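USP37 protein (Homo sapiens, PDB 3U12) probably hydrolyses bonds to the C-terminal glycine of ubiquitin as a thiol-dependent deubiquitinase, the part crystallised here being its pleckstrin homology domain. Local coordinates at residues F67-N72 / L88-Q93. Residues are numbered along the deposited sequence; the frame is centred on the assembly and turned at random.
Sequences FQLSHN and LMLTLQ. With SO4 (sulfate ion), chain C; SO4 (sulfate ion), chain D.
Asn72 and Gln93 bring the two backbones together, their CA atoms 5.0 Å apart, and a single backbone bond joins the segments: Gln93 N donates to Asn72 O at 2.8 Å, from well above the carbonyl plane. The same carbonyl oxygen rests against the Leu92 side chain, with CD2 of Leu92 3.4 Å from Asn72 O. The Asn72 side chain, its CG anti to the backbone N (chi1 -161°), turns back across the turn, where ND2 gives Gln68 O a 2.8 Å bond lying in its own amide plane. With the backbone bond from Asn72 N to Leu69 O, this closes the turn, one bond onto the last strand residue, Gln68, and the other onto Leu69 just after it. Leu92 fills the angle between the segments: CD1 meets CB of Phe67 at 3.8 Å, with the two side chains nearly perpendicular, while CD2 lies 3.9 Å from CD2 of Leu69. That Leu69 methyl also touches CD2 of Leu90, so it spans Leu90 and Leu92, which point from the same face of strand 85-92. Toward the surface, the Gln93 and Asn72 side chains run antiparallel alongside each other, CB of Gln93 3.7 Å from OD1 of Asn72, with their amide planes 60° apart. Gln93 NE2 and His71 ND1 each donate to one sulfate, the latter bond 2.7 Å from ND1 to O3 at the ring edge. Gln68 NE2 holds Ser70 O as well as a second sulfate; both ions probably come from the crystallisation liquor. The contact links the two sheet portions of the pleckstrin homology fold where the chain passes from strand 65-68 to strand 73-80. Phe67 and Leu69 pack on strand 51-58, Leu90 reaches Ile73 and Val76, and Leu115 and Val118 of helix 105-119 meet Leu69 in the hydrophobic core.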
loop_
_atom_site.group_PDB
_atom_site.type_symbol
_atom_site.label_atom_id
_atom_site.label_comp_id
_atom_site.label_asym_id
_atom_site.label_seq_id
_atom_site.Cartn_x
_atom_site.Cartn_y
_atom_site.Cartn_z
ATOM N N PHE A 67 -3.054 -0.002 -8.403
ATOM C CA PHE A 67 -1.635 -0.125 -8.676
ATOM C C PHE A 67 -1.351 -1.602 -8.744
ATOM O O PHE A 67 -1.664 -2.341 -7.795
ATOM C CB PHE A 67 -0.861 0.521 -7.507
ATOM C CG PHE A 67 -1.097 2.009 -7.374
ATOM C CD1 PHE A 67 -0.182 2.924 -7.887
ATOM C CD2 PHE A 67 -2.216 2.499 -6.698
ATOM C CE1 PHE A 67 -0.386 4.302 -7.738
ATOM C CE2 PHE A 67 -2.430 3.877 -6.572
ATOM C CZ PHE A 67 -1.502 4.766 -7.072
ATOM N N GLN A 68 -0.767 -2.043 -9.851
ATOM C CA GLN A 68 -0.355 -3.441 -10.024
ATOM C C GLN A 68 0.773 -3.781 -9.054
ATOM O O GLN A 68 1.660 -2.957 -8.851
ATOM C CB GLN A 68 0.099 -3.723 -11.464
ATOM C CG GLN A 68 0.396 -5.219 -11.664
ATOM C CD GLN A 68 0.603 -5.612 -13.096
ATOM O OE1 GLN A 68 -0.109 -5.161 -13.995
ATOM N NE2 GLN A 68 1.571 -6.490 -13.329
ATOM N N LEU A 69 0.729 -4.998 -8.458
ATOM C CA LEU A 69 1.752 -5.494 -7.540
ATOM C C LEU A 69 2.553 -6.621 -8.150
ATOM O O LEU A 69 3.766 -6.613 -8.007
ATOM C CB LEU A 69 1.159 -5.944 -6.193
ATOM C CG LEU A 69 0.477 -4.842 -5.384
ATOM C CD1 LEU A 69 -0.129 -5.439 -4.112
ATOM C CD2 LEU A 69 1.456 -3.705 -5.034
ATOM N N SER A 70 1.895 -7.585 -8.833
ATOM C CA SER A 70 2.581 -8.735 -9.468
ATOM C C SER A 70 3.607 -8.240 -10.483
ATOM O O SER A 70 3.266 -7.400 -11.339
ATOM C CB SER A 70 1.575 -9.641 -10.170
ATOM O OG SER A 70 0.735 -10.275 -9.223
ATOM N N HIS A 71 4.878 -8.686 -10.317
ATOM C CA HIS A 71 6.046 -8.301 -11.128
ATOM C C HIS A 71 6.194 -6.766 -11.158
ATOM O O HIS A 71 6.610 -6.233 -12.187
ATOM C CB HIS A 71 5.924 -8.841 -12.593
ATOM C CG HIS A 71 5.767 -10.327 -12.685
ATOM N ND1 HIS A 71 6.811 -11.183 -12.394
ATOM C CD2 HIS A 71 4.686 -11.059 -13.036
ATOM C CE1 HIS A 71 6.340 -12.406 -12.577
ATOM N NE2 HIS A 71 5.063 -12.382 -12.957
ATOM N N ASN A 72 5.799 -6.061 -10.065
ATOM C CA ASN A 72 5.832 -4.591 -10.027
ATOM C C ASN A 72 6.265 -4.019 -8.662
ATOM O O ASN A 72 6.250 -2.807 -8.484
ATOM C CB ASN A 72 4.467 -3.997 -10.464
ATOM C CG ASN A 72 4.521 -2.535 -10.887
ATOM O OD1 ASN A 72 5.511 -2.067 -11.437
ATOM N ND2 ASN A 72 3.461 -1.769 -10.637
ATOM N N LEU A 88 3.972 2.053 6.586
ATOM C CA LEU A 88 4.349 1.115 5.545
ATOM C C LEU A 88 4.630 1.900 4.279
ATOM O O LEU A 88 3.784 2.674 3.831
ATOM C CB LEU A 88 3.223 0.075 5.333
ATOM C CG LEU A 88 3.520 -1.054 4.345
ATOM C CD1 LEU A 88 2.895 -2.363 4.818
ATOM C CD2 LEU A 88 3.004 -0.695 2.932
HETATM N N MSE A 89 5.795 1.671 3.685
HETATM C CA MSE A 89 6.197 2.375 2.468
HETATM C C MSE A 89 6.505 1.379 1.369
HETATM O O MSE A 89 7.383 0.529 1.501
HETATM C CB MSE A 89 7.386 3.306 2.763
HETATM C CG MSE A 89 6.984 4.462 3.651
HETATM SE SE MSE A 89 8.456 5.188 4.636
HETATM C CE MSE A 89 7.974 7.056 4.545
ATOM N N LEU A 90 5.702 1.436 0.338
ATOM C CA LEU A 90 5.765 0.556 -0.818
ATOM C C LEU A 90 6.258 1.322 -2.035
ATOM O O LEU A 90 5.584 2.251 -2.483
ATOM C CB LEU A 90 4.348 0.017 -1.083
ATOM C CG LEU A 90 4.115 -0.840 -2.335
ATOM C CD1 LEU A 90 4.929 -2.128 -2.303
ATOM C CD2 LEU A 90 2.632 -1.152 -2.500
ATOM N N THR A 91 7.401 0.897 -2.590
ATOM C CA THR A 91 7.923 1.444 -3.836
ATOM C C THR A 91 7.670 0.406 -4.925
ATOM O O THR A 91 7.993 -0.775 -4.756
ATOM C CB THR A 91 9.396 1.836 -3.727
ATOM O OG1 THR A 91 9.601 2.596 -2.537
ATOM C CG2 THR A 91 9.891 2.618 -4.948
ATOM N N LEU A 92 7.114 0.851 -6.047
ATOM C CA LEU A 92 6.861 -0.004 -7.204
ATOM C C LEU A 92 7.989 0.122 -8.219
ATOM O O LEU A 92 8.767 1.056 -8.113
ATOM C CB LEU A 92 5.491 0.340 -7.833
ATOM C CG LEU A 92 4.280 0.184 -6.874
ATOM C CD1 LEU A 92 2.964 0.575 -7.570
ATOM C CD2 LEU A 92 4.229 -1.220 -6.269
ATOM N N GLN A 93 8.083 -0.809 -9.199
ATOM C CA GLN A 93 9.142 -0.833 -10.217
ATOM C C GLN A 93 9.053 0.359 -11.180
ATOM O O GLN A 93 10.067 0.742 -11.776
ATOM C CB GLN A 93 9.183 -2.184 -10.968
ATOM C CG GLN A 93 9.742 -3.322 -10.087
ATOM C CD GLN A 93 9.832 -4.697 -10.725
ATOM O OE1 GLN A 93 10.028 -4.859 -11.939
ATOM N NE2 GLN A 93 9.804 -5.735 -9.886
HETATM S S SO4 C . 9.939 -9.569 -11.410
HETATM O O1 SO4 C . 11.255 -10.201 -11.592
HETATM O O2 SO4 C . 9.455 -9.072 -12.706
HETATM O O3 SO4 C . 9.002 -10.562 -10.874
HETATM O O4 SO4 C . 10.054 -8.449 -10.460
HETATM S S SO4 D . 2.456 -8.311 -16.173
HETATM O O1 SO4 D . 3.474 -9.051 -16.935
HETATM O O2 SO4 D . 1.327 -7.961 -17.050
HETATM O O3 SO4 D . 1.971 -9.157 -15.067
HETATM O O4 SO4 D . 3.065 -7.084 -15.638
#